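Local atomic coordinates of DNA-entry nuclease (Competence-specific nuclease) (Streptococcus agalactiae ILRI112, PDB entry 4QGO), a protein that probably cleaves DNA and RNA as a non-specific endonuclease with a beta-beta-alpha catalytic fold, and serves as a virulence factor of this streptococcus. Residues N31-L36 and I149-N154; N67-R72 and N167-Y172; T73-Q78 and A115-G120; A188-A193 and E201-I206. The protein carries 1 engineered substitution. All coordinates share one frame; numbering follows the deposited sequence. Where two conformers were deposited one is given.

Contact 1: residues N31-L36 and I149-N154; sequences NGIYEL and INRGQN. With SO4 (sulfate ion), chain F; SO4 (sulfate ion), chain G.
N31 O takes the backbone N-H of R151 in a nearly straight hydrogen bond of 2.8 Å, with 179° at the hydrogen. Two CA-H...O contacts flank it, from N150 CA to N31 O and from N31 CA to I149 O. The main chain of N31 and G32 has the angles of a type I' turn, which joins strands 27-30 and 33-36 and puts this carbonyl at the tip of the hairpin.

The second interaction is flat on flat. The N31 amide and the R151 guanidinium are turned only 3° apart. N31 OD1 lies over one face near the rim, 3.3 Å from R151 NH2, but the angle is too poor for a hydrogen bond. The extended R151 chain carries this group past N31 CB.

At the guanidinium edge a sulfate takes R151 NH1 through its O4 at 2.7 Å. R151 NE and NH1 also bond to K148 O and Y156 OH.

The I33 side chain adds a small contact: CG2 lies 4.0 Å from R151 CB and also nears R151 O at 3.3 Å.

The contact is at the surface. It ties the hairpin tip to the loop entering helix 153-165, while I33 packs on V204 and I206 of strand 201-207.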
# COMPACT_ATOMS: atom_id res chain seq x y z
N ASN A 31 1.05 11.52 -11.73
CA ASN A 31 0.27 11.93 -10.57
C ASN A 31 0.90 11.50 -9.25
O ASN A 31 0.18 11.13 -8.32
CB ASN A 31 -1.15 11.35 -10.63
CG ASN A 31 -1.93 11.81 -11.84
OD1 ASN A 31 -2.35 11.00 -12.67
ND2 ASN A 31 -2.18 13.11 -11.93
N GLY A 32 2.23 11.49 -9.18
CA GLY A 32 2.90 11.18 -7.93
C GLY A 32 3.14 9.70 -7.67
O GLY A 32 3.77 9.35 -6.68
N ILE A 33 2.67 8.83 -8.56
CA ILE A 33 2.84 7.40 -8.35
C ILE A 33 3.42 6.74 -9.61
O ILE A 33 3.59 7.41 -10.63
CB ILE A 33 1.52 6.73 -7.88
CG1 ILE A 33 0.35 6.99 -8.83
CG2 ILE A 33 1.14 7.29 -6.50
CD1 ILE A 33 0.36 6.17 -10.13
N TYR A 34 3.73 5.45 -9.54
CA TYR A 34 4.14 4.72 -10.73
C TYR A 34 3.02 3.80 -11.19
O TYR A 34 2.60 2.90 -10.45
CB TYR A 34 5.43 3.92 -10.48
CG TYR A 34 6.67 4.78 -10.44
CD1 TYR A 34 7.35 5.10 -11.61
CD2 TYR A 34 7.14 5.30 -9.25
CE1 TYR A 34 8.47 5.91 -11.58
CE2 TYR A 34 8.27 6.11 -9.21
CZ TYR A 34 8.93 6.41 -10.38
OH TYR A 34 10.04 7.21 -10.35
N GLU A 35 2.54 4.05 -12.40
CA GLU A 35 1.63 3.15 -13.06
C GLU A 35 2.48 2.02 -13.63
O GLU A 35 3.52 2.28 -14.27
CB GLU A 35 0.91 3.89 -14.18
CG GLU A 35 -0.11 3.08 -14.95
CD GLU A 35 -0.71 3.86 -16.11
OE1 GLU A 35 -1.21 3.21 -17.06
OE2 GLU A 35 -0.68 5.11 -16.09
N LEU A 36 2.08 0.77 -13.38
CA LEU A 36 2.85 -0.38 -13.83
C LEU A 36 2.10 -1.14 -14.90
O LEU A 36 0.88 -1.30 -14.80
CB LEU A 36 3.07 -1.35 -12.65
CG LEU A 36 3.62 -0.74 -11.36
CD1 LEU A 36 3.82 -1.84 -10.33
CD2 LEU A 36 4.91 0.02 -11.62
N ILE A 149 -4.71 14.26 -8.33
CA ILE A 149 -3.59 15.01 -8.88
C ILE A 149 -2.23 14.62 -8.27
O ILE A 149 -1.20 14.76 -8.91
CB ILE A 149 -3.83 16.54 -8.74
CG1 ILE A 149 -3.05 17.31 -9.79
CG2 ILE A 149 -3.52 17.02 -7.32
CD1 ILE A 149 -3.56 17.08 -11.19
N ASN A 150 -2.24 14.14 -7.04
CA ASN A 150 -1.01 13.78 -6.33
C ASN A 150 -1.36 12.65 -5.39
O ASN A 150 -1.66 12.87 -4.21
CB ASN A 150 -0.44 14.99 -5.57
CG ASN A 150 0.89 14.68 -4.88
OD1 ASN A 150 1.47 13.61 -5.07
ND2 ASN A 150 1.38 15.63 -4.09
N ARG A 151 -1.31 11.44 -5.92
CA ARG A 151 -1.98 10.28 -5.35
C ARG A 151 -1.20 9.58 -4.26
O ARG A 151 0.02 9.47 -4.32
CB ARG A 151 -2.29 9.29 -6.47
CG ARG A 151 -3.22 9.85 -7.53
CD ARG A 151 -3.35 8.95 -8.73
NE ARG A 151 -4.10 9.63 -9.79
CZ ARG A 151 -4.62 9.02 -10.86
NH1 ARG A 151 -4.48 7.71 -11.03
NH2 ARG A 151 -5.28 9.74 -11.75
N GLY A 152 -1.92 9.11 -3.24
CA GLY A 152 -1.36 8.22 -2.25
C GLY A 152 -2.17 6.94 -2.23
O GLY A 152 -3.07 6.74 -3.05
N GLN A 153 -1.85 6.06 -1.29
CA GLN A 153 -2.57 4.81 -1.18
C GLN A 153 -4.06 5.06 -0.87
O GLN A 153 -4.93 4.31 -1.35
CB GLN A 153 -1.91 3.92 -0.13
CG GLN A 153 -2.67 2.61 0.12
CD GLN A 153 -1.84 1.59 0.87
OE1 GLN A 153 -0.61 1.67 0.92
NE2 GLN A 153 -2.52 0.60 1.44
N ASN A 154 -4.37 6.11 -0.12
CA ASN A 154 -5.77 6.44 0.16
C ASN A 154 -6.57 6.64 -1.12
O ASN A 154 -7.72 6.23 -1.20
CB ASN A 154 -5.87 7.72 1.02
CG ASN A 154 -6.05 7.43 2.51
OD1 ASN A 154 -6.14 6.28 2.95
ND2 ASN A 154 -6.11 8.50 3.30
S SO4 F . -0.33 18.86 -3.95
O1 SO4 F . 0.34 20.15 -3.82
O2 SO4 F . -1.53 18.83 -3.12
O3 SO4 F . -0.72 18.65 -5.35
O4 SO4 F . 0.59 17.79 -3.54
S SO4 G . -6.77 7.48 -14.18
O1 SO4 G . -8.21 7.75 -14.19
O2 SO4 G . -6.47 6.36 -15.06
O3 SO4 G . -6.05 8.67 -14.63
O4 SO4 G . -6.36 7.14 -12.82

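Contact 2: residues N67-R72 and N167-Y172; sequences NAMLDR and NKRVRY. With SO4 (sulfate ion), chain C.
N67 OD1 is gripped by both terminal nitrogens of R171, with NH1 at 2.9 Å and NH2 at 3.0 Å. Both come from the same face of the amide plane, and the oxygen lies in the guanidinium plane at its edge. The residues belong to an antiparallel strand pair, 66-70 with 170-177, of the seven-stranded sheet. R171 bends at chi2 (71°), which sets CD beside A68 O. R171 NH1 reaches that oxygen at 3.3 Å, and Y172 N meets it from the opposite face. A sulfate bonds to N67 ND2 and more weakly to R171 NH2.

A68 with Y172 and L70 with V170 are hydrogen-bonded pairs. On their face L70 CD1 is 3.8 Å from Y172 CD2, and L70 packs on helix 153-165.

On the other face M69 CG lies over the R169 guanidinium, 3.5 Å from NH1. At its edge D71 OD2 forms a salt bridge with R169 NH1 at 3.0 Å, met on the anti side. D71 OD1 bonds to T73 OG1, and R169 NH2 to V49 O.

N167, with positive phi, is the C-prime residue of the Schellman motif ending helix 153-165. Its OD1 accepts R72 NH1 at 3.0 Å, almost straight at 174°.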
# COMPACT_ATOMS: atom_id res chain seq x y z
N ASN A 67 -3.60 -10.55 0.03
CA ASN A 67 -4.62 -10.77 -0.98
C ASN A 67 -6.02 -10.70 -0.41
O ASN A 67 -6.24 -11.04 0.74
CB ASN A 67 -4.43 -12.14 -1.63
CG ASN A 67 -3.39 -12.13 -2.72
OD1 ASN A 67 -3.62 -11.60 -3.80
ND2 ASN A 67 -2.24 -12.73 -2.44
N ALA A 68 -6.96 -10.28 -1.24
CA ALA A 68 -8.36 -10.23 -0.83
C ALA A 68 -9.29 -10.40 -2.00
O ALA A 68 -8.92 -10.12 -3.15
CB ALA A 68 -8.66 -8.91 -0.12
N MET A 69 -10.48 -10.91 -1.71
CA MET A 69 -11.63 -10.76 -2.59
C MET A 69 -12.63 -9.97 -1.79
O MET A 69 -13.06 -10.40 -0.72
CB MET A 69 -12.23 -12.11 -3.00
CG MET A 69 -13.56 -11.98 -3.74
SD MET A 69 -13.39 -11.16 -5.35
CE MET A 69 -12.44 -12.35 -6.24
N LEU A 70 -12.94 -8.79 -2.30
CA LEU A 70 -13.73 -7.82 -1.57
C LEU A 70 -15.14 -7.71 -2.13
O LEU A 70 -15.34 -7.68 -3.34
CB LEU A 70 -13.07 -6.44 -1.64
CG LEU A 70 -11.62 -6.32 -1.13
CD1 LEU A 70 -11.05 -4.93 -1.43
CD2 LEU A 70 -11.54 -6.61 0.36
N ASP A 71 -16.11 -7.65 -1.23
CA ASP A 71 -17.48 -7.34 -1.60
C ASP A 71 -18.21 -6.80 -0.38
O ASP A 71 -17.61 -6.63 0.69
CB ASP A 71 -18.20 -8.55 -2.25
CG ASP A 71 -18.36 -9.73 -1.30
OD1 ASP A 71 -18.51 -9.53 -0.08
OD2 ASP A 71 -18.36 -10.88 -1.79
N ARG A 72 -19.50 -6.53 -0.52
CA ARG A 72 -20.24 -5.89 0.56
C ARG A 72 -20.39 -6.74 1.81
O ARG A 72 -20.74 -6.21 2.86
CB ARG A 72 -21.61 -5.41 0.07
CG ARG A 72 -21.52 -4.13 -0.73
CD ARG A 72 -22.88 -3.53 -0.97
NE ARG A 72 -23.15 -2.42 -0.07
CZ ARG A 72 -23.91 -1.37 -0.38
NH1 ARG A 72 -24.46 -1.29 -1.59
NH2 ARG A 72 -24.10 -0.41 0.50
N ASN A 167 -21.65 -2.25 -5.42
CA ASN A 167 -21.94 -3.69 -5.50
C ASN A 167 -21.02 -4.48 -6.42
O ASN A 167 -21.41 -5.51 -6.96
CB ASN A 167 -23.41 -3.93 -5.87
CG ASN A 167 -24.37 -3.28 -4.89
OD1 ASN A 167 -24.21 -3.42 -3.69
ND2 ASN A 167 -25.36 -2.57 -5.42
N LYS A 168 -19.80 -4.00 -6.59
CA LYS A 168 -18.82 -4.73 -7.38
C LYS A 168 -18.03 -5.71 -6.51
O LYS A 168 -17.88 -5.51 -5.30
CB LYS A 168 -17.87 -3.77 -8.10
CG LYS A 168 -18.61 -2.81 -9.02
CD LYS A 168 -17.65 -2.04 -9.89
CE LYS A 168 -18.39 -0.96 -10.66
NZ LYS A 168 -19.52 -1.52 -11.47
N ARG A 169 -17.56 -6.78 -7.13
CA ARG A 169 -16.63 -7.73 -6.52
C ARG A 169 -15.23 -7.34 -6.96
O ARG A 169 -14.96 -7.26 -8.16
CB ARG A 169 -16.93 -9.15 -6.99
CG ARG A 169 -18.21 -9.75 -6.41
CD ARG A 169 -17.89 -10.69 -5.26
NE ARG A 169 -17.24 -11.91 -5.72
CZ ARG A 169 -16.84 -12.90 -4.92
NH1 ARG A 169 -16.99 -12.81 -3.59
NH2 ARG A 169 -16.27 -13.97 -5.44
N VAL A 170 -14.35 -7.09 -6.01
CA VAL A 170 -13.02 -6.60 -6.34
C VAL A 170 -11.94 -7.54 -5.81
O VAL A 170 -11.80 -7.73 -4.61
CB VAL A 170 -12.78 -5.17 -5.82
CG1 VAL A 170 -11.39 -4.70 -6.25
CG2 VAL A 170 -13.84 -4.23 -6.37
N ARG A 171 -11.18 -8.14 -6.73
CA ARG A 171 -10.00 -8.91 -6.37
C ARG A 171 -8.86 -7.90 -6.17
O ARG A 171 -8.68 -7.00 -6.96
CB ARG A 171 -9.69 -9.91 -7.49
CG ARG A 171 -8.49 -10.80 -7.24
CD ARG A 171 -8.72 -11.86 -6.14
NE ARG A 171 -7.54 -12.72 -6.11
CZ ARG A 171 -6.41 -12.44 -5.47
NH1 ARG A 171 -6.32 -11.34 -4.72
NH2 ARG A 171 -5.38 -13.26 -5.55
N TYR A 172 -8.11 -8.06 -5.08
CA TYR A 172 -7.20 -7.01 -4.58
C TYR A 172 -5.93 -7.66 -4.06
O TYR A 172 -5.98 -8.68 -3.37
CB TYR A 172 -7.91 -6.27 -3.44
CG TYR A 172 -7.31 -4.98 -2.91
CD1 TYR A 172 -6.86 -3.98 -3.77
CD2 TYR A 172 -7.28 -4.72 -1.54
CE1 TYR A 172 -6.35 -2.78 -3.26
CE2 TYR A 172 -6.78 -3.53 -1.04
CZ TYR A 172 -6.33 -2.56 -1.90
OH TYR A 172 -5.83 -1.37 -1.40
S SO4 C . -1.34 -14.63 -5.42
O1 SO4 C . -0.42 -13.93 -4.54
O2 SO4 C . -1.87 -15.81 -4.74
O3 SO4 C . -0.67 -15.06 -6.65
O4 SO4 C . -2.46 -13.77 -5.77
O HOH W 1 -19.84 -5.64 -3.46

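Contact 3: residues T73-Q78 and A115-G120; sequences TIRQYQ and AYALAG. With SO4 (sulfate ion), chain E.
Q76 and A117 meet through the main chain, where Q76 N donates to A117 O at 2.9 Å. Segment 115-120 holds a short helix that begins after A115, its N-cap. It lies in the connection between strands 108-112 and 135-139, probably the beta hairpin of the beta-beta-alpha fold. The irregular loop 73-78 lies against it. A117 O has a second donor, R75 NH1 at 3.0 Å. The two donors come from opposite faces of the carbonyl plane. R75 NE continues in a salt bridge to D165 of helix 153-165.

The Q76 side chain leaves with CG anti to the backbone N (chi1 174°). This places CG beside the Y116 ring, 3.4 Å from CE2. Its OE1 accepts Q78 N at 3.0 Å, which folds the amide back onto its own loop. Q78 O lies at the edge of the same ring. Q76 CB also meets G120 CA at 3.7 Å, a close approach to a residue with no side chain.

I74 is the apolar partner. Its CD1 is 4.2 Å from A119 CB, and its O takes a CA-H...O contact from A119.

At the ring edge Y116 OH donates to sulfate O2 at 2.8 Å.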
# COMPACT_ATOMS: atom_id res chain seq x y z
N THR A 73 -20.12 -8.04 1.71
CA THR A 73 -20.23 -8.90 2.89
C THR A 73 -19.12 -8.69 3.92
O THR A 73 -19.27 -9.07 5.08
CB THR A 73 -20.32 -10.41 2.55
OG1 THR A 73 -19.05 -10.88 2.08
CG2 THR A 73 -21.41 -10.68 1.51
N ILE A 74 -17.99 -8.10 3.51
CA ILE A 74 -16.90 -7.85 4.45
C ILE A 74 -16.54 -6.37 4.58
O ILE A 74 -15.68 -6.00 5.39
CB ILE A 74 -15.64 -8.70 4.17
CG1 ILE A 74 -15.02 -8.36 2.81
CG2 ILE A 74 -15.99 -10.18 4.25
CD1 ILE A 74 -13.66 -9.03 2.61
N ARG A 75 -17.21 -5.53 3.79
CA ARG A 75 -17.09 -4.09 3.88
C ARG A 75 -17.49 -3.61 5.27
O ARG A 75 -18.48 -4.07 5.84
CB ARG A 75 -18.01 -3.46 2.82
CG ARG A 75 -18.03 -1.95 2.79
CD ARG A 75 -16.85 -1.33 2.05
NE ARG A 75 -17.15 0.08 1.80
CZ ARG A 75 -16.94 1.07 2.66
NH1 ARG A 75 -16.37 0.85 3.83
NH2 ARG A 75 -17.31 2.31 2.33
N GLN A 76 -16.70 -2.69 5.82
CA GLN A 76 -16.94 -2.16 7.16
C GLN A 76 -17.18 -0.66 7.11
O GLN A 76 -16.26 0.13 6.89
CB GLN A 76 -15.76 -2.50 8.07
CG GLN A 76 -15.81 -1.89 9.46
CD GLN A 76 -16.99 -2.36 10.30
OE1 GLN A 76 -18.13 -2.01 10.05
NE2 GLN A 76 -16.69 -3.16 11.33
N TYR A 77 -18.44 -0.26 7.31
CA TYR A 77 -18.84 1.14 7.27
C TYR A 77 -18.69 1.79 8.64
O TYR A 77 -18.60 3.02 8.74
CB TYR A 77 -20.29 1.27 6.78
CG TYR A 77 -20.50 0.81 5.36
CD1 TYR A 77 -20.02 1.57 4.30
CD2 TYR A 77 -21.18 -0.36 5.09
CE1 TYR A 77 -20.21 1.15 2.98
CE2 TYR A 77 -21.37 -0.79 3.79
CZ TYR A 77 -20.89 -0.02 2.74
OH TYR A 77 -21.08 -0.46 1.44
N GLN A 78 -18.65 0.97 9.68
CA GLN A 78 -18.67 1.49 11.05
C GLN A 78 -17.28 1.77 11.55
O GLN A 78 -16.29 1.32 10.97
CB GLN A 78 -19.37 0.52 12.00
CG GLN A 78 -20.74 0.09 11.54
CD GLN A 78 -21.53 -0.55 12.66
OE1 GLN A 78 -21.60 -1.77 12.77
NE2 GLN A 78 -22.13 0.29 13.50
N ALA A 115 -7.01 -2.11 4.01
CA ALA A 115 -7.73 -1.11 4.81
C ALA A 115 -8.88 -1.67 5.64
O ALA A 115 -9.61 -2.57 5.21
CB ALA A 115 -8.24 0.02 3.90
N TYR A 116 -9.03 -1.11 6.83
CA TYR A 116 -10.10 -1.47 7.74
C TYR A 116 -11.46 -1.36 7.07
O TYR A 116 -12.30 -2.25 7.19
CB TYR A 116 -10.05 -0.56 8.98
CG TYR A 116 -11.14 -0.87 9.99
CD1 TYR A 116 -11.05 -1.98 10.81
CD2 TYR A 116 -12.27 -0.06 10.09
CE1 TYR A 116 -12.04 -2.28 11.73
CE2 TYR A 116 -13.26 -0.35 11.01
CZ TYR A 116 -13.14 -1.46 11.82
OH TYR A 116 -14.12 -1.77 12.74
N ALA A 117 -11.69 -0.26 6.35
CA ALA A 117 -13.00 -0.06 5.73
C ALA A 117 -13.31 -1.13 4.68
O ALA A 117 -14.47 -1.42 4.41
CB ALA A 117 -13.09 1.33 5.11
N LEU A 118 -12.28 -1.71 4.09
CA LEU A 118 -12.49 -2.67 3.00
C LEU A 118 -12.78 -4.08 3.49
O LEU A 118 -13.54 -4.81 2.86
CB LEU A 118 -11.29 -2.68 2.04
CG LEU A 118 -11.01 -1.36 1.34
CD1 LEU A 118 -9.75 -1.48 0.48
CD2 LEU A 118 -12.20 -0.92 0.49
N ALA A 119 -12.20 -4.46 4.63
CA ALA A 119 -12.27 -5.85 5.04
C ALA A 119 -12.53 -6.06 6.52
O ALA A 119 -12.45 -7.18 7.02
CB ALA A 119 -11.02 -6.53 4.64
N GLY A 120 -12.85 -4.97 7.21
CA GLY A 120 -13.04 -5.01 8.65
C GLY A 120 -14.18 -5.88 9.15
O GLY A 120 -14.26 -6.17 10.35
S SO4 E . -13.90 -3.85 15.82
O1 SO4 E . -12.84 -3.05 16.44
O2 SO4 E . -13.65 -3.96 14.39
O3 SO4 E . -13.92 -5.18 16.42
O4 SO4 E . -15.19 -3.20 16.06

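Contact 4: residues A188-A193 and E201-I206; sequences AMHLEA and EFNVAI
The F202 ring has A193 CB over one face, displaced toward the rim and 3.4 Å from CZ. This is a CH-pi contact, with the methyl 3.7 Å from the ring centroid. L191 O lies at the edge of the ring. Y156 of helix 153-165 meets F202 edge-to-face. The H190 ring has polar groups at its edge and over one face. The N203 amide is nearly coplanar with it, 14° apart, and V204 O is also at the edge, 3.2 Å from CD2. E192 OE2 stands over one face, toward the rim.

Both rings belong to a beta hairpin, strands 188-195 and 201-207, at the middle of the seven-stranded sheet. M189 with I206, L191 with V204, and A193 with F202 are antiparallel hydrogen-bonded pairs, each with two backbone bonds. H190 with A205 and E192 with N203 are the non-hydrogen-bonded pairs between them.

The face with L191, F202, V204 and I206 is apolar. L191 CB touches V204 CG2 at 3.9 Å, and L191 CD1 touches I206 CG1 at 3.7 Å. L191 and V204 also pack on Y156, so this face looks onto helix 153-165.

The face with H190, E192, N203 and A205 is mostly buried, with polar groups on it. E192 and N203 lie side by side. E192 OE1 pairs with R173 and T41, while N203 ND2 bonds to Q40 O and a water. N203 CG is anti to the backbone N (chi1 -170°), on the H190 side. H190 NE2 donates to N203 OD1 at 2.7 Å, in the plane of both groups.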
# COMPACT_ATOMS: atom_id res chain seq x y z
N ALA A 188 8.15 1.03 -1.40
CA ALA A 188 6.93 1.32 -2.13
C ALA A 188 5.87 0.32 -1.76
O ALA A 188 6.16 -0.74 -1.22
CB ALA A 188 7.18 1.27 -3.64
N MET A 189 4.62 0.68 -2.04
CA MET A 189 3.51 -0.24 -1.86
C MET A 189 2.89 -0.57 -3.21
O MET A 189 2.41 0.31 -3.92
CB MET A 189 2.46 0.35 -0.91
CG MET A 189 2.98 0.60 0.50
SD MET A 189 3.23 -0.91 1.45
CE MET A 189 1.54 -1.25 1.96
N HIS A 190 2.90 -1.85 -3.58
CA HIS A 190 2.34 -2.30 -4.85
C HIS A 190 0.86 -2.61 -4.67
O HIS A 190 0.52 -3.49 -3.88
CB HIS A 190 3.11 -3.55 -5.31
CG HIS A 190 2.75 -4.04 -6.68
ND1 HIS A 190 3.22 -5.24 -7.16
CD2 HIS A 190 2.00 -3.50 -7.67
CE1 HIS A 190 2.76 -5.43 -8.39
NE2 HIS A 190 2.03 -4.38 -8.72
N LEU A 191 -0.02 -1.88 -5.36
CA LEU A 191 -1.46 -2.12 -5.27
C LEU A 191 -2.00 -2.58 -6.61
O LEU A 191 -1.75 -1.94 -7.63
CB LEU A 191 -2.22 -0.84 -4.87
CG LEU A 191 -1.60 0.10 -3.84
CD1 LEU A 191 -2.48 1.31 -3.67
CD2 LEU A 191 -1.42 -0.62 -2.52
N GLU A 192 -2.78 -3.66 -6.60
CA GLU A 192 -3.40 -4.23 -7.79
C GLU A 192 -4.87 -4.48 -7.49
O GLU A 192 -5.22 -5.01 -6.43
CB GLU A 192 -2.73 -5.55 -8.14
CG GLU A 192 -1.27 -5.42 -8.49
CD GLU A 192 -0.65 -6.78 -8.67
OE1 GLU A 192 -0.81 -7.37 -9.76
OE2 GLU A 192 -0.02 -7.28 -7.72
N ALA A 193 -5.75 -4.13 -8.43
CA ALA A 193 -7.18 -4.35 -8.24
C ALA A 193 -7.87 -4.66 -9.56
O ALA A 193 -7.49 -4.12 -10.60
CB ALA A 193 -7.84 -3.14 -7.57
N GLU A 201 -9.81 -1.46 -12.80
CA GLU A 201 -8.55 -2.19 -12.91
C GLU A 201 -7.39 -1.23 -12.75
O GLU A 201 -7.34 -0.20 -13.42
CB GLU A 201 -8.44 -2.94 -14.24
CG GLU A 201 -7.16 -3.77 -14.32
CD GLU A 201 -7.13 -4.76 -15.47
OE1 GLU A 201 -8.15 -4.89 -16.19
OE2 GLU A 201 -6.08 -5.42 -15.66
N PHE A 202 -6.47 -1.54 -11.85
CA PHE A 202 -5.25 -0.76 -11.74
C PHE A 202 -4.07 -1.60 -11.26
O PHE A 202 -4.26 -2.68 -10.69
CB PHE A 202 -5.43 0.52 -10.89
CG PHE A 202 -5.84 0.28 -9.45
CD1 PHE A 202 -4.94 -0.21 -8.52
CD2 PHE A 202 -7.12 0.61 -9.03
CE1 PHE A 202 -5.31 -0.39 -7.20
CE2 PHE A 202 -7.50 0.44 -7.70
CZ PHE A 202 -6.59 -0.06 -6.78
N ASN A 203 -2.87 -1.10 -11.51
CA ASN A 203 -1.64 -1.75 -11.11
C ASN A 203 -0.64 -0.62 -10.89
O ASN A 203 -0.15 -0.03 -11.85
CB ASN A 203 -1.15 -2.71 -12.21
CG ASN A 203 -0.02 -3.59 -11.75
OD1 ASN A 203 0.59 -3.35 -10.71
ND2 ASN A 203 0.28 -4.63 -12.54
N VAL A 204 -0.38 -0.31 -9.63
CA VAL A 204 0.45 0.85 -9.29
C VAL A 204 1.44 0.55 -8.18
O VAL A 204 1.24 -0.38 -7.37
CB VAL A 204 -0.42 2.07 -8.86
CG1 VAL A 204 -1.39 2.50 -9.97
CG2 VAL A 204 -1.17 1.75 -7.59
N ALA A 205 2.50 1.34 -8.14
CA ALA A 205 3.40 1.35 -6.99
C ALA A 205 3.36 2.74 -6.38
O ALA A 205 3.61 3.72 -7.06
CB ALA A 205 4.83 1.00 -7.42
N ILE A 206 3.02 2.81 -5.09
CA ILE A 206 2.96 4.07 -4.37
C ILE A 206 4.28 4.25 -3.64
O ILE A 206 4.57 3.51 -2.70
CB ILE A 206 1.86 4.04 -3.28
CG1 ILE A 206 0.53 3.50 -3.83
CG2 ILE A 206 1.71 5.43 -2.65
CD1 ILE A 206 -0.08 4.34 -4.89
O HOH W 2 2.02 -6.66 -11.27

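Contact 4 is the buried centre, contacts 2 and 3 are partly buried, and contact 1 is at the surface. Contacts 1, 2 and 4 reach the same seven-stranded sheet. Y34 and L36 of contact 1 pair with A205 and N203 of contact 4. Y172 of contact 2 packs on E192 and A193. Contact 3 lies off the sheet but meets contact 2 through L118. Helix 153-165 is common ground for all four. Contacts 2 and 4 have backbone ladders and an apolar face toward this helix; contact 2 adds arginine bonds and a salt bridge, contact 4 the H190-N203 bond. Contacts 1 and 3 use one or two bonds to single carbonyls. Sulfates sit beside contacts 1, 2 and 3.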